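Local coordinates for protein bradavidin 2 (Bradyrhizobium japonicum, PDB 4GGT) that binds biotin, and is probably secreted, as a small member of the avidin family built as an eight-stranded antiparallel beta barrel, at residues 16-21 and 107-112; 50-55 and 68-73; 61-66 and 80-85; 89-94 and 103-108. One frame throughout, in Å; residues are numbered along the deposited sequence.

Contact 1 (16-21 and 107-112)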
loop_
_atom_site.group_PDB
_atom_site.type_symbol
_atom_site.label_atom_id
_atom_site.label_comp_id
_atom_site.label_asym_id
_atom_site.label_seq_id
_atom_site.Cartn_x
_atom_site.Cartn_y
_atom_site.Cartn_z
ATOM N N TRP A 16 9.232 3.981 0.758
ATOM C CA TRP A 16 8.725 4.317 -0.562
ATOM C C TRP A 16 7.542 5.268 -0.438
ATOM O O TRP A 16 6.782 5.214 0.543
ATOM C CB TRP A 16 8.245 3.062 -1.297
ATOM C CG TRP A 16 9.232 1.886 -1.354
ATOM C CD1 TRP A 16 9.670 1.133 -0.318
ATOM C CD2 TRP A 16 9.838 1.338 -2.539
ATOM N NE1 TRP A 16 10.534 0.145 -0.768
ATOM C CE2 TRP A 16 10.658 0.259 -2.128
ATOM C CE3 TRP A 16 9.779 1.668 -3.903
ATOM C CZ2 TRP A 16 11.414 -0.492 -3.030
ATOM C CZ3 TRP A 16 10.520 0.912 -4.806
ATOM C CH2 TRP A 16 11.324 -0.155 -4.368
ATOM N N LYS A 17 7.374 6.127 -1.434
ATOM C CA LYS A 17 6.221 7.034 -1.484
ATOM C C LYS A 17 5.603 7.039 -2.861
ATOM O O LYS A 17 6.320 6.931 -3.849
ATOM C CB LYS A 17 6.621 8.465 -1.110
ATOM C CG LYS A 17 7.014 8.594 0.370
ATOM C CD LYS A 17 7.536 9.983 0.740
ATOM C CE LYS A 17 6.560 11.070 0.397
ATOM N NZ LYS A 17 7.011 12.390 0.967
ATOM N N ASN A 18 4.275 7.187 -2.937
ATOM C CA ASN A 18 3.616 7.258 -4.246
ATOM C C ASN A 18 3.394 8.725 -4.588
ATOM O O ASN A 18 3.749 9.585 -3.796
ATOM C CB ASN A 18 2.321 6.416 -4.297
ATOM C CG ASN A 18 1.224 6.935 -3.376
ATOM O OD1 ASN A 18 1.337 8.021 -2.835
ATOM N ND2 ASN A 18 0.158 6.129 -3.174
ATOM N N GLU A 19 2.815 8.991 -5.752
ATOM C CA GLU A 19 2.709 10.359 -6.240
ATOM C C GLU A 19 1.736 11.200 -5.412
ATOM O O GLU A 19 1.844 12.430 -5.415
ATOM C CB GLU A 19 2.409 10.398 -7.768
ATOM C CG GLU A 19 1.298 9.436 -8.248
ATOM C CD GLU A 19 1.790 8.008 -8.582
ATOM O OE1 GLU A 19 2.315 7.764 -9.717
ATOM O OE2 GLU A 19 1.591 7.123 -7.722
ATOM N N ARG A 20 0.836 10.546 -4.664
ATOM C CA ARG A 20 -0.116 11.228 -3.766
ATOM C C ARG A 20 0.485 11.509 -2.368
ATOM O O ARG A 20 -0.185 12.103 -1.515
ATOM C CB ARG A 20 -1.398 10.382 -3.583
ATOM C CG ARG A 20 -1.980 9.749 -4.852
ATOM C CD ARG A 20 -3.070 8.727 -4.515
ATOM N NE ARG A 20 -3.037 7.549 -5.389
ATOM C CZ ARG A 20 -3.795 7.362 -6.474
ATOM N NH1 ARG A 20 -4.688 8.276 -6.869
ATOM N NH2 ARG A 20 -3.657 6.247 -7.175
ATOM N N GLY A 21 1.712 11.034 -2.119
ATOM C CA GLY A 21 2.390 11.234 -0.839
ATOM C C GLY A 21 2.134 10.208 0.258
ATOM O O GLY A 21 2.493 10.426 1.425
ATOM N N GLY A 107 -7.402 1.665 -9.653
ATOM C CA GLY A 107 -6.472 2.736 -9.983
ATOM C C GLY A 107 -5.065 2.223 -10.098
ATOM O O GLY A 107 -4.850 1.020 -10.097
ATOM N N GLY A 108 -4.121 3.142 -10.286
ATOM C CA GLY A 108 -2.701 2.767 -10.369
ATOM C C GLY A 108 -1.852 3.677 -9.496
ATOM O O GLY A 108 -2.259 4.795 -9.190
ATOM N N ASP A 109 -0.689 3.191 -9.067
ATOM C CA ASP A 109 0.250 4.003 -8.280
ATOM C C ASP A 109 1.634 3.603 -8.703
ATOM O O ASP A 109 1.884 2.432 -8.993
ATOM C CB ASP A 109 0.161 3.671 -6.789
ATOM C CG ASP A 109 -0.855 4.504 -6.031
ATOM O OD1 ASP A 109 -1.077 5.681 -6.400
ATOM O OD2 ASP A 109 -1.361 3.994 -4.992
ATOM N N ILE A 110 2.558 4.555 -8.677
ATOM C CA ILE A 110 3.987 4.162 -8.719
ATOM C C ILE A 110 4.622 4.633 -7.413
ATOM O O ILE A 110 4.609 5.836 -7.098
ATOM C CB ILE A 110 4.743 4.753 -9.954
ATOM C CG1 ILE A 110 4.003 4.417 -11.252
ATOM C CG2 ILE A 110 6.214 4.279 -9.955
ATOM C CD1 ILE A 110 4.632 5.070 -12.531
ATOM N N PHE A 111 5.162 3.693 -6.654
ATOM C CA PHE A 111 5.912 4.024 -5.455
ATOM C C PHE A 111 7.363 4.153 -5.886
ATOM O O PHE A 111 7.854 3.344 -6.663
ATOM C CB PHE A 111 5.787 2.914 -4.428
ATOM C CG PHE A 111 4.417 2.819 -3.837
ATOM C CD1 PHE A 111 3.402 2.142 -4.512
ATOM C CD2 PHE A 111 4.130 3.453 -2.624
ATOM C CE1 PHE A 111 2.091 2.076 -3.980
ATOM C CE2 PHE A 111 2.834 3.395 -2.051
ATOM C CZ PHE A 111 1.813 2.685 -2.731
ATOM N N THR A 112 8.024 5.168 -5.362
ATOM C CA THR A 112 9.431 5.400 -5.656
ATOM C C THR A 112 10.190 5.262 -4.364
ATOM O O THR A 112 9.744 5.767 -3.324
ATOM C CB THR A 112 9.600 6.818 -6.215
ATOM O OG1 THR A 112 8.960 6.863 -7.494
ATOM C CG2 THR A 112 11.075 7.145 -6.421
#
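Asn-18 lays its CB over one face of the Phe-111 ring, 3.9 Å from that ring's centroid, with its amide plane turned 32° from the ring. Trp-16 meets Phe-111 with an edge instead, CE3 lying 3.8 Å from Phe-111 O, and the guanidinium of Arg-20 turns its edge to Asp-109 OD1. This is the seam of the avidin barrel, where the first strand, 14-17, runs antiparallel to the last, 103-113. Two backbone bonds sew it: Lys-17 N to Thr-112 O, 3.1 Å, and Thr-112 N to Lys-17 O, 2.9 Å. Past Lys-17 the chain turns off through a type I turn, Asn-18 to Gly-21, and side chains take over the joining. The first torsion of Asn-18 (chi1 66°) sets CG between the backbone N and the carbonyl carbon; from there its ND2 makes a weak bond of 3.2 Å to Asp-109 OD2, while OD1 accepts from Ser-22 N. Asp-109 OD2 also takes a hydrogen bond from Trp-78 NE1. Its OD1 takes the salt bridge from Arg-20 NH2 at 2.8 Å, met from 55° above the carboxylate plane, and a second, weak bond from Arg-20 NE. Asn-18 and Asp-109 both belong to the biotin site, which holds no ligand here. An alanine in place of Asp-109 would probably leave the Arg-20 charge without its mate and Asn-18 ND2 and Trp-78 NE1 without this acceptor. Next along the strand, Ile-110 N donates to the syn lone pair of Glu-19 OE2, 2.9 Å away.

Contact 2 (50-55 and 68-73)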
loop_
_atom_site.group_PDB
_atom_site.type_symbol
_atom_site.label_atom_id
_atom_site.label_comp_id
_atom_site.label_asym_id
_atom_site.label_seq_id
_atom_site.Cartn_x
_atom_site.Cartn_y
_atom_site.Cartn_z
ATOM N N ILE A 50 -2.702 7.955 9.918
ATOM C CA ILE A 50 -2.519 6.908 10.888
ATOM C C ILE A 50 -1.831 5.721 10.207
ATOM O O ILE A 50 -2.195 5.360 9.071
ATOM C CB ILE A 50 -3.792 6.562 11.737
ATOM C CG1 ILE A 50 -4.463 5.314 11.304
ATOM C CG2 ILE A 50 -4.701 7.764 12.052
ATOM C CD1 ILE A 50 -4.126 4.264 12.253
ATOM N N PRO A 51 -0.794 5.184 10.864
ATOM C CA PRO A 51 -0.047 4.051 10.291
ATOM C C PRO A 51 -0.810 2.741 10.452
ATOM O O PRO A 51 -1.347 2.463 11.529
ATOM C CB PRO A 51 1.256 4.059 11.091
ATOM C CG PRO A 51 0.829 4.523 12.469
ATOM C CD PRO A 51 -0.221 5.615 12.159
ATOM N N TYR A 52 -0.915 1.988 9.356
ATOM C CA TYR A 52 -1.544 0.667 9.365
ATOM C C TYR A 52 -0.586 -0.384 8.877
ATOM O O TYR A 52 0.301 -0.088 8.065
ATOM C CB TYR A 52 -2.765 0.654 8.480
ATOM C CG TYR A 52 -3.911 1.465 9.024
ATOM C CD1 TYR A 52 -4.238 2.697 8.456
ATOM C CD2 TYR A 52 -4.651 1.008 10.119
ATOM C CE1 TYR A 52 -5.275 3.432 8.926
ATOM C CE2 TYR A 52 -5.703 1.756 10.626
ATOM C CZ TYR A 52 -6.009 2.963 10.015
ATOM O OH TYR A 52 -7.043 3.722 10.506
ATOM N N PRO A 53 -0.760 -1.632 9.345
ATOM C CA PRO A 53 0.090 -2.697 8.812
ATOM C C PRO A 53 -0.103 -2.898 7.317
ATOM O O PRO A 53 -1.221 -2.750 6.799
ATOM C CB PRO A 53 -0.422 -3.952 9.539
ATOM C CG PRO A 53 -1.052 -3.461 10.750
ATOM C CD PRO A 53 -1.684 -2.135 10.380
ATOM N N ALA A 54 0.985 -3.221 6.627
ATOM C CA ALA A 54 0.919 -3.669 5.242
ATOM C C ALA A 54 1.413 -5.124 5.232
ATOM O O ALA A 54 2.476 -5.433 5.791
ATOM C CB ALA A 54 1.768 -2.806 4.324
ATOM N N ALA A 55 0.584 -5.987 4.674
ATOM C CA ALA A 55 0.883 -7.422 4.571
ATOM C C ALA A 55 0.751 -7.882 3.134
ATOM O O ALA A 55 -0.160 -7.476 2.395
ATOM C CB ALA A 55 -0.063 -8.213 5.426
ATOM N N THR A 68 -5.449 -2.409 5.576
ATOM C CA THR A 68 -6.837 -2.210 6.050
ATOM C C THR A 68 -6.887 -0.954 6.921
ATOM O O THR A 68 -6.165 -0.835 7.929
ATOM C CB THR A 68 -7.337 -3.479 6.782
ATOM O OG1 THR A 68 -7.399 -4.521 5.820
ATOM C CG2 THR A 68 -8.751 -3.242 7.365
ATOM N N PHE A 69 -7.654 0.035 6.466
ATOM C CA PHE A 69 -7.767 1.301 7.193
ATOM C C PHE A 69 -8.936 1.093 8.157
ATOM O O PHE A 69 -10.108 1.293 7.797
ATOM C CB PHE A 69 -8.022 2.478 6.243
ATOM C CG PHE A 69 -6.963 2.620 5.173
ATOM C CD1 PHE A 69 -7.143 2.015 3.936
ATOM C CD2 PHE A 69 -5.777 3.292 5.451
ATOM C CE1 PHE A 69 -6.141 2.122 2.939
ATOM C CE2 PHE A 69 -4.760 3.408 4.483
ATOM C CZ PHE A 69 -4.947 2.834 3.242
ATOM N N ALA A 70 -8.608 0.615 9.347
ATOM C CA ALA A 70 -9.607 -0.067 10.184
ATOM C C ALA A 70 -10.757 0.837 10.577
ATOM O O ALA A 70 -11.932 0.407 10.526
ATOM C CB ALA A 70 -8.952 -0.675 11.408
ATOM N N GLN A 71 -10.439 2.078 10.932
ATOM C CA GLN A 71 -11.469 2.996 11.449
ATOM C C GLN A 71 -12.404 3.508 10.345
ATOM O O GLN A 71 -13.460 4.077 10.628
ATOM C CB GLN A 71 -10.817 4.153 12.232
ATOM C CG GLN A 71 -10.211 3.743 13.593
ATOM C CD GLN A 71 -9.047 2.765 13.487
ATOM O OE1 GLN A 71 -9.027 1.726 14.167
ATOM N NE2 GLN A 71 -8.085 3.072 12.620
ATOM N N CYS A 72 -12.024 3.265 9.090
ATOM C CA CYS A 72 -12.736 3.720 7.901
ATOM C C CYS A 72 -13.449 2.606 7.120
ATOM O O CYS A 72 -13.991 2.859 6.046
ATOM C CB CYS A 72 -11.746 4.452 6.978
ATOM S SG CYS A 72 -11.054 5.933 7.819
ATOM N N ASN A 73 -13.458 1.372 7.635
ATOM C CA ASN A 73 -14.139 0.285 6.915
ATOM C C ASN A 73 -13.730 0.210 5.448
ATOM O O ASN A 73 -14.548 0.185 4.512
ATOM C CB ASN A 73 -15.686 0.350 7.062
ATOM C CG ASN A 73 -16.138 0.586 8.504
ATOM O OD1 ASN A 73 -16.823 1.570 8.780
ATOM N ND2 ASN A 73 -15.731 -0.265 9.411
HETATM O O HOH W 1 -3.613 -3.507 7.409
#
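Tyr-52 drives its ring against the far end of strand 62-69, and the tight part of the contact is gathered around it. Its CG stands anti to the carbonyl carbon, beside the backbone N (chi1 -70°). Phe-69 CA stands over one face, 3.8 Å from the Tyr-52 ring centroid and offset toward the rim, a CH-pi contact. Ile-50 CD1 approaches the opposite face, so the ring is held between its own segment and its partner. Tyr-52 CD1 comes to 3.4 Å from Phe-69 CD2, with the two ring planes 86° apart. Thr-68 O lies over the same face as Phe-69 CA, 3.2 Å from Tyr-52 CD2. The amide of Gln-71 is nearly coplanar with the ring, and its NE2 is modelled in the ring plane near the hydroxyl, too close for the nature of that pairing to be trusted. Elsewhere the contact is looser and wetter: the strands have splayed, and a water spans them, donating to Pro-53 O at 2.6 Å and accepting from Thr-68 N at 2.8 Å. An alanine in place of Tyr-52 would probably open a gap beside Phe-69 and leave the Phe-69 ring freer to turn. Phe-69, the centre of an inverse gamma turn, lies beside Asn-40 and Ser-74 of the biotin site, and the 3-10 segment after it carries Cys-72, disulfide-bonded to Cys-47. With no clear direct hydrogen bond between the segments, the open end of this beta hairpin depends on apolar and aromatic packing around Tyr-52 and on one bridging water.

Contact 3 (61-66 and 80-85)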
loop_
_atom_site.group_PDB
_atom_site.type_symbol
_atom_site.label_atom_id
_atom_site.label_comp_id
_atom_site.label_asym_id
_atom_site.label_seq_id
_atom_site.Cartn_x
_atom_site.Cartn_y
_atom_site.Cartn_z
ATOM N N THR A 61 7.920 -13.166 -9.520
ATOM C CA THR A 61 6.913 -12.615 -10.450
ATOM C C THR A 61 6.449 -11.189 -10.079
ATOM O O THR A 61 5.782 -10.513 -10.887
ATOM C CB THR A 61 5.686 -13.589 -10.532
ATOM O OG1 THR A 61 6.091 -14.823 -11.152
ATOM C CG2 THR A 61 4.507 -12.992 -11.305
ATOM N N GLY A 62 6.802 -10.716 -8.881
ATOM C CA GLY A 62 6.306 -9.413 -8.425
ATOM C C GLY A 62 5.889 -9.420 -6.972
ATOM O O GLY A 62 6.427 -10.184 -6.169
ATOM N N LEU A 63 4.944 -8.550 -6.626
ATOM C CA LEU A 63 4.509 -8.441 -5.239
ATOM C C LEU A 63 3.068 -7.983 -5.130
ATOM O O LEU A 63 2.516 -7.407 -6.068
ATOM C CB LEU A 63 5.431 -7.473 -4.467
ATOM C CG LEU A 63 5.157 -5.952 -4.430
ATOM C CD1 LEU A 63 6.032 -5.290 -3.330
ATOM C CD2 LEU A 63 5.390 -5.272 -5.759
ATOM N N TYR A 64 2.453 -8.250 -3.977
ATOM C CA TYR A 64 1.180 -7.609 -3.663
ATOM C C TYR A 64 1.182 -7.287 -2.189
ATOM O O TYR A 64 1.863 -7.958 -1.408
ATOM C CB TYR A 64 -0.039 -8.470 -4.021
ATOM C CG TYR A 64 -0.379 -9.607 -3.070
ATOM C CD1 TYR A 64 0.097 -10.904 -3.288
ATOM C CD2 TYR A 64 -1.203 -9.381 -1.948
ATOM C CE1 TYR A 64 -0.259 -11.966 -2.391
ATOM C CE2 TYR A 64 -1.551 -10.401 -1.067
ATOM C CZ TYR A 64 -1.068 -11.687 -1.289
ATOM O OH TYR A 64 -1.434 -12.689 -0.401
ATOM N N PHE A 65 0.462 -6.231 -1.825
ATOM C CA PHE A 65 0.257 -5.986 -0.379
ATOM C C PHE A 65 -1.111 -5.386 -0.145
ATOM O O PHE A 65 -1.724 -4.829 -1.072
ATOM C CB PHE A 65 1.379 -5.165 0.234
ATOM C CG PHE A 65 1.594 -3.831 -0.444
ATOM C CD1 PHE A 65 2.409 -3.745 -1.576
ATOM C CD2 PHE A 65 0.941 -2.708 -0.011
ATOM C CE1 PHE A 65 2.586 -2.557 -2.209
ATOM C CE2 PHE A 65 1.151 -1.493 -0.649
ATOM C CZ PHE A 65 1.934 -1.433 -1.749
ATOM N N VAL A 66 -1.608 -5.577 1.070
ATOM C CA VAL A 66 -2.951 -5.158 1.450
ATOM C C VAL A 66 -2.847 -4.317 2.724
ATOM O O VAL A 66 -2.086 -4.637 3.643
ATOM C CB VAL A 66 -3.912 -6.384 1.672
ATOM C CG1 VAL A 66 -3.383 -7.361 2.709
ATOM C CG2 VAL A 66 -5.298 -5.907 2.062
ATOM N N GLY A 80 1.826 -5.471 -8.100
ATOM C CA GLY A 80 2.786 -4.843 -9.008
ATOM C C GLY A 80 4.112 -5.560 -9.059
ATOM O O GLY A 80 4.200 -6.786 -8.866
ATOM N N THR A 81 5.154 -4.784 -9.284
ATOM C CA THR A 81 6.491 -5.355 -9.473
ATOM C C THR A 81 7.498 -4.339 -9.005
ATOM O O THR A 81 7.144 -3.187 -8.751
ATOM C CB THR A 81 6.790 -5.717 -10.971
ATOM O OG1 THR A 81 6.730 -4.530 -11.767
ATOM C CG2 THR A 81 5.786 -6.693 -11.510
ATOM N N ILE A 82 8.745 -4.774 -8.860
ATOM C CA ILE A 82 9.822 -3.887 -8.478
ATOM C C ILE A 82 10.835 -3.832 -9.609
ATOM O O ILE A 82 11.308 -4.874 -10.067
ATOM C CB ILE A 82 10.518 -4.348 -7.169
ATOM C CG1 ILE A 82 9.511 -4.403 -6.018
ATOM C CG2 ILE A 82 11.614 -3.387 -6.792
ATOM C CD1 ILE A 82 9.776 -5.508 -5.055
ATOM N N LYS A 83 11.128 -2.621 -10.058
ATOM C CA LYS A 83 12.102 -2.386 -11.112
ATOM C C LYS A 83 13.038 -1.331 -10.586
ATOM O O LYS A 83 12.771 -0.131 -10.693
ATOM C CB LYS A 83 11.409 -1.940 -12.403
ATOM C CG LYS A 83 10.437 -2.993 -12.984
ATOM C CD LYS A 83 11.178 -4.292 -13.359
ATOM C CE LYS A 83 10.206 -5.406 -13.661
ATOM N NZ LYS A 83 10.905 -6.675 -14.004
ATOM N N GLY A 84 14.106 -1.790 -9.934
ATOM C CA GLY A 84 15.066 -0.882 -9.319
ATOM C C GLY A 84 14.433 -0.031 -8.240
ATOM O O GLY A 84 13.918 -0.564 -7.265
ATOM N N SER A 85 14.424 1.287 -8.441
ATOM C CA SER A 85 13.981 2.250 -7.424
ATOM C C SER A 85 12.479 2.609 -7.593
ATOM O O SER A 85 11.954 3.513 -6.954
ATOM C CB SER A 85 14.874 3.498 -7.467
ATOM O OG SER A 85 14.635 4.323 -6.340
#
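Leu-63 and Gly-80 form an antiparallel hydrogen-bonded pair, and the Leu-63 side chain continues the contact beyond it. From CB, CG is set between the backbone N and the carbonyl carbon (chi1 88°); CB and CG themselves stay more than 4.2 Å from segment 80-85, and the two methyls do the touching. CD2 rests on the peptide that links Gly-80 to Thr-81, 3.6 Å from Thr-81 N. CD1 reaches Ile-82 CD1 at 4.1 Å, the two side chains crossing at about a right angle. In the backbone pair Leu-63 N donates to Gly-80 O and Gly-80 N to Leu-63 O, both at 2.9 Å. Gly-62 brings its CA to 3.4 Å from Gly-80 O; a side chain here would collide with that oxygen, and the backbone angles of Gly-62 would in any case press a CB against the carbonyl oxygen of Thr-61. In the barrel the contact sits where strand 62-69 leaves its turn and the chain departs from strand 74-80 into the loop before strand 86-95. Leu-63 also packs on Val-58 of strand 51-59 and Met-87 of strand 86-95.

Contact 4 (89-94 and 103-108)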
loop_
_atom_site.group_PDB
_atom_site.type_symbol
_atom_site.label_atom_id
_atom_site.label_comp_id
_atom_site.label_asym_id
_atom_site.label_seq_id
_atom_site.Cartn_x
_atom_site.Cartn_y
_atom_site.Cartn_z
ATOM N N THR A 89 2.331 -0.255 -9.689
ATOM C CA THR A 89 1.299 -1.127 -9.123
ATOM C C THR A 89 -0.068 -0.731 -9.661
ATOM O O THR A 89 -0.263 0.405 -10.142
ATOM C CB THR A 89 1.179 -0.983 -7.573
ATOM O OG1 THR A 89 0.791 0.367 -7.257
ATOM C CG2 THR A 89 2.457 -1.376 -6.839
ATOM N N SER A 90 -1.007 -1.677 -9.609
ATOM C CA SER A 90 -2.425 -1.334 -9.777
ATOM C C SER A 90 -3.094 -1.587 -8.424
ATOM O O SER A 90 -2.619 -2.404 -7.655
ATOM C CB SER A 90 -3.110 -2.179 -10.843
ATOM O OG SER A 90 -3.002 -3.585 -10.576
ATOM N N TRP A 91 -4.168 -0.869 -8.116
ATOM C CA TRP A 91 -4.834 -1.171 -6.848
ATOM C C TRP A 91 -6.337 -1.259 -6.967
ATOM O O TRP A 91 -6.907 -0.759 -7.928
ATOM C CB TRP A 91 -4.430 -0.179 -5.762
ATOM C CG TRP A 91 -4.605 1.238 -6.182
ATOM C CD1 TRP A 91 -3.631 2.075 -6.630
ATOM C CD2 TRP A 91 -5.841 1.988 -6.211
ATOM N NE1 TRP A 91 -4.173 3.309 -6.901
ATOM C CE2 TRP A 91 -5.523 3.278 -6.673
ATOM C CE3 TRP A 91 -7.175 1.698 -5.861
ATOM C CZ2 TRP A 91 -6.490 4.295 -6.807
ATOM C CZ3 TRP A 91 -8.146 2.690 -6.019
ATOM C CH2 TRP A 91 -7.799 3.982 -6.479
ATOM N N THR A 92 -6.958 -1.901 -5.981
ATOM C CA THR A 92 -8.410 -2.029 -5.911
ATOM C C THR A 92 -8.722 -1.688 -4.450
ATOM O O THR A 92 -8.095 -2.245 -3.551
ATOM C CB THR A 92 -8.847 -3.463 -6.238
ATOM O OG1 THR A 92 -8.482 -3.784 -7.591
ATOM C CG2 THR A 92 -10.379 -3.656 -6.058
ATOM N N LEU A 93 -9.624 -0.719 -4.256
ATOM C CA LEU A 93 -10.067 -0.234 -2.941
ATOM C C LEU A 93 -11.492 -0.750 -2.754
ATOM O O LEU A 93 -12.325 -0.644 -3.659
ATOM C CB LEU A 93 -10.090 1.300 -2.930
ATOM C CG LEU A 93 -10.939 1.964 -1.839
ATOM C CD1 LEU A 93 -10.245 1.777 -0.487
ATOM C CD2 LEU A 93 -11.213 3.454 -2.149
ATOM N N PHE A 94 -11.763 -1.323 -1.591
ATOM C CA PHE A 94 -13.138 -1.657 -1.207
ATOM C C PHE A 94 -13.510 -0.862 0.018
ATOM O O PHE A 94 -12.746 -0.785 0.960
ATOM C CB PHE A 94 -13.280 -3.150 -0.948
ATOM C CG PHE A 94 -13.810 -3.908 -2.140
ATOM C CD1 PHE A 94 -12.947 -4.383 -3.122
ATOM C CD2 PHE A 94 -15.179 -4.055 -2.324
ATOM C CE1 PHE A 94 -13.435 -5.054 -4.241
ATOM C CE2 PHE A 94 -15.687 -4.730 -3.440
ATOM C CZ PHE A 94 -14.802 -5.244 -4.392
ATOM N N SER A 103 -18.669 0.097 -1.924
ATOM C CA SER A 103 -18.322 0.396 -3.299
ATOM C C SER A 103 -16.890 -0.070 -3.533
ATOM O O SER A 103 -16.172 -0.385 -2.573
ATOM C CB SER A 103 -18.442 1.902 -3.544
ATOM O OG SER A 103 -19.624 2.416 -2.943
ATOM N N ARG A 104 -16.501 -0.128 -4.801
ATOM C CA ARG A 104 -15.111 -0.403 -5.161
ATOM C C ARG A 104 -14.566 0.655 -6.104
ATOM O O ARG A 104 -15.319 1.286 -6.860
ATOM C CB ARG A 104 -14.930 -1.819 -5.708
ATOM C CG ARG A 104 -14.686 -1.982 -7.203
ATOM C CD ARG A 104 -14.820 -3.444 -7.573
ATOM N NE ARG A 104 -14.387 -3.755 -8.931
ATOM C CZ ARG A 104 -15.139 -3.631 -10.023
ATOM N NH1 ARG A 104 -16.385 -3.171 -9.950
ATOM N NH2 ARG A 104 -14.634 -3.962 -11.201
ATOM N N LEU A 105 -13.256 0.869 -6.020
ATOM C CA LEU A 105 -12.565 1.795 -6.904
ATOM C C LEU A 105 -11.289 1.112 -7.343
ATOM O O LEU A 105 -10.752 0.278 -6.623
ATOM C CB LEU A 105 -12.250 3.093 -6.173
ATOM C CG LEU A 105 -11.938 4.374 -6.958
ATOM C CD1 LEU A 105 -13.209 4.933 -7.602
ATOM C CD2 LEU A 105 -11.335 5.406 -6.028
ATOM N N LYS A 106 -10.836 1.458 -8.548
ATOM C CA LYS A 106 -9.636 0.861 -9.121
ATOM C C LYS A 106 -8.701 1.951 -9.631
ATOM O O LYS A 106 -9.132 3.055 -9.959
ATOM C CB LYS A 106 -9.996 -0.121 -10.234
ATOM C CG LYS A 106 -10.605 -1.439 -9.727
ATOM C CD LYS A 106 -10.722 -2.487 -10.826
ATOM C CE LYS A 106 -11.289 -3.786 -10.262
ATOM N NZ LYS A 106 -11.659 -4.786 -11.307
ATOM N N GLY A 107 -7.402 1.665 -9.653
ATOM C CA GLY A 107 -6.472 2.736 -9.983
ATOM C C GLY A 107 -5.065 2.223 -10.098
ATOM O O GLY A 107 -4.850 1.020 -10.097
ATOM N N GLY A 108 -4.121 3.142 -10.286
ATOM C CA GLY A 108 -2.701 2.767 -10.369
ATOM C C GLY A 108 -1.852 3.677 -9.496
ATOM O O GLY A 108 -2.259 4.795 -9.190
#
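Trp-91 with Gly-107 and Leu-93 with Leu-105 are the hydrogen-bonded pairs of an antiparallel beta hairpin whose strand axes come within 4.5 Å at an angle of 165°. Between and beside them stand the non-hydrogen-bonded pairs, Ser-90 with Gly-108, Thr-92 with Lys-106 and Phe-94 with Arg-104. With CG between the backbone N and the carbonyl carbon (chi1 52°), the indole of Trp-91 comes down on the opposing strand. Gly-107 CA lies under its six-membered ring, 3.7 Å from the ring centroid, in a CH-pi contact that glycine makes possible: a CB there would collide with Trp-91 CZ2. At the indole's edge, in its plane, Leu-105 CD2 meets Trp-91 CH2 at 3.8 Å, and Leu-93 CD2 lies 4.2 Å from Leu-105 CB. On the other face of the sheet, Phe-94 lies alongside Arg-104, whose CB sits over the centre of the Phe-94 ring, 3.7 Å from its centroid. Thr-92 OG1 runs beside the extended chain of Lys-106, 3.8 Å from Lys-106 CG. Strand 86-95 is flanked by 103-113 on this side and by 74-80 on the other, where Leu-93 touches Thr-76 and the Trp-91 ring meets Trp-78. Trp-91 also packs on Asp-109, the residue after Gly-108, so the hairpin borders the biotin site.

How the contacts relate
From the N terminus, contact 1 opens at 16-21 and closes only at 107-112, bringing the first and last strands together and shutting the barrel. Contacts 2 and 3 lie wholly within that long loop, and contact 4 all but its last two residues. Contact 2 closes the hairpin of strands 51-59 and 62-69; contact 3 opens within that hairpin, at 61-66, and closes at 80-85, so the two cross and share strand 62-69. Contact 4 then follows in series, closing the last hairpin; its second segment shares Gly-107 and Gly-108 with that of contact 1. Contact 1 touches contact 3 as well, through Trp-16 against Gly-84 and Ser-85. Contacts 1 and 2 stand apart, their centres about 17 Å from each other.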